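PDB 2CVI: 75aa long hypothetical regulatory protein AsnC from Pyrococcus horikoshii, which is of unknown function but belongs to the Lrp/AsnC ligand-binding family and may sense small effectors in transcriptional regulation. Local coordinates for residues Asp53-Ile56 with Thr57-Arg61. Residues are numbered along the deposited sequence; the frame is centred on the assembly and turned at random.
Sequences DQFI and TEKIR
Asp53 meets Thr57 in a local contact between neighbouring turns near the C-terminal part of helix 49-59, which packs over the antiparallel sheet of this ferredoxin-like (dimeric alpha/beta barrel) domain. The carbonyl O of Asp53 takes two donors from Thr57: N at 2.9 Å, and OG1 at 3.2 Å from above the carbonyl plane (36° out of it). With chi1 at 71°, OG1 sits between its own backbone N and carbonyl carbon, which directs it back toward Asp53 O. From the next residue the helix widens: Ile60 N bonds to Phe55 O at 3.0 Å, an i to i+5 pi-type step, while Gln54 O takes Glu58 N and, weakly, Lys59 N. The Phe55 ring is flanked obliquely, Lys59 CD lying 3.8 Å from CE1 and Ile60 CD1 3.8 Å from CE2. Ile6 and the potassium-site loop residue Met25 touch that ring; Ile56 meets Thr69 and Thr71, and Ile60 meets Ile66, on strand 66-77. A valine in place of Thr57 would probably leave the Asp53 carbonyl without its hydroxyl bond. The chemistry implies a polar outer side, where the Asp53 and Thr57 carbonyls accept from the Thr57 hydroxyl and Arg61 NH1 (3.0 Å from Thr57 O), and an apolar inner one facing the sheet.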
loop_
_atom_site.group_PDB
_atom_site.type_symbol
_atom_site.label_atom_id
_atom_site.label_comp_id
_atom_site.label_asym_id
_atom_site.label_seq_id
_atom_site.Cartn_x
_atom_site.Cartn_y
_atom_site.Cartn_z
ATOM N N ASP A 53 5.502 -13.990 9.571
ATOM C CA ASP A 53 6.939 -13.900 9.747
ATOM C C ASP A 53 7.648 -14.920 8.874
ATOM O O ASP A 53 8.644 -14.606 8.211
ATOM C CB ASP A 53 7.279 -14.118 11.228
ATOM C CG ASP A 53 8.642 -13.602 11.581
ATOM O OD1 ASP A 53 9.072 -12.579 11.005
ATOM O OD2 ASP A 53 9.283 -14.221 12.445
ATOM N N GLN A 54 7.135 -16.147 8.853
ATOM C CA GLN A 54 7.736 -17.176 8.035
ATOM C C GLN A 54 7.594 -16.857 6.563
ATOM O O GLN A 54 8.512 -17.121 5.787
ATOM C CB GLN A 54 7.143 -18.540 8.382
ATOM C CG GLN A 54 7.526 -18.907 9.795
ATOM C CD GLN A 54 7.023 -20.264 10.223
ATOM O OE1 GLN A 54 6.410 -20.993 9.441
ATOM N NE2 GLN A 54 7.289 -20.617 11.476
ATOM N N PHE A 55 6.474 -16.279 6.157
ATOM C CA PHE A 55 6.318 -15.906 4.755
ATOM C C PHE A 55 7.379 -14.879 4.363
ATOM O O PHE A 55 8.006 -15.000 3.303
ATOM C CB PHE A 55 4.923 -15.316 4.554
ATOM C CG PHE A 55 4.617 -14.948 3.137
ATOM C CD1 PHE A 55 4.089 -15.902 2.274
ATOM C CD2 PHE A 55 4.879 -13.665 2.647
ATOM C CE1 PHE A 55 3.819 -15.581 0.940
ATOM C CE2 PHE A 55 4.615 -13.328 1.295
ATOM C CZ PHE A 55 4.081 -14.299 0.454
ATOM N N ILE A 56 7.558 -13.857 5.199
ATOM C CA ILE A 56 8.509 -12.792 4.928
ATOM C C ILE A 56 9.960 -13.247 4.944
ATOM O O ILE A 56 10.729 -12.856 4.072
ATOM C CB ILE A 56 8.338 -11.663 5.989
ATOM C CG1 ILE A 56 7.005 -10.943 5.754
ATOM C CG2 ILE A 56 9.523 -10.677 5.943
ATOM C CD1 ILE A 56 6.657 -9.941 6.830
ATOM N N THR A 57 10.353 -14.068 5.911
ATOM C CA THR A 57 11.772 -14.419 5.951
ATOM C C THR A 57 12.137 -15.704 5.205
ATOM O O THR A 57 13.271 -15.828 4.691
ATOM C CB THR A 57 12.269 -14.455 7.398
ATOM O OG1 THR A 57 11.692 -15.589 8.027
ATOM C CG2 THR A 57 11.856 -13.169 8.178
ATOM N N GLU A 58 11.193 -16.624 5.069
ATOM C CA GLU A 58 11.465 -17.846 4.316
ATOM C C GLU A 58 10.946 -17.861 2.886
ATOM O O GLU A 58 11.725 -18.045 1.956
ATOM C CB GLU A 58 10.902 -19.073 5.012
ATOM C CG GLU A 58 11.306 -19.200 6.474
ATOM C CD GLU A 58 10.715 -20.455 7.119
ATOM O OE1 GLU A 58 10.465 -20.474 8.343
ATOM O OE2 GLU A 58 10.507 -21.447 6.401
ATOM N N LYS A 59 9.640 -17.682 2.714
ATOM C CA LYS A 59 9.078 -17.748 1.364
ATOM C C LYS A 59 9.642 -16.699 0.423
ATOM O O LYS A 59 9.957 -17.004 -0.718
ATOM C CB LYS A 59 7.558 -17.640 1.418
ATOM C CG LYS A 59 6.875 -18.141 0.151
ATOM C CD LYS A 59 5.585 -18.864 0.526
ATOM C CE LYS A 59 4.942 -19.592 -0.631
ATOM N NZ LYS A 59 3.567 -20.082 -0.241
ATOM N N ILE A 60 9.773 -15.459 0.886
ATOM C CA ILE A 60 10.307 -14.415 0.023
ATOM C C ILE A 60 11.752 -14.699 -0.386
ATOM O O ILE A 60 12.157 -14.332 -1.493
ATOM C CB ILE A 60 10.202 -13.025 0.683
ATOM C CG1 ILE A 60 8.722 -12.650 0.811
ATOM C CG2 ILE A 60 10.955 -11.968 -0.155
ATOM C CD1 ILE A 60 7.922 -12.731 -0.475
ATOM N N ARG A 61 12.524 -15.378 0.470
ATOM C CA ARG A 61 13.893 -15.711 0.091
ATOM C C ARG A 61 14.010 -16.742 -1.037
ATOM O O ARG A 61 15.113 -16.986 -1.538
ATOM C CB ARG A 61 14.693 -16.149 1.342
ATOM C CG ARG A 61 15.252 -14.953 2.078
ATOM C CD ARG A 61 16.231 -15.393 3.179
ATOM N NE ARG A 61 16.973 -14.279 3.741
ATOM C CZ ARG A 61 16.557 -13.566 4.791
ATOM N NH1 ARG A 61 15.392 -13.882 5.369
ATOM N NH2 ARG A 61 17.320 -12.575 5.279
#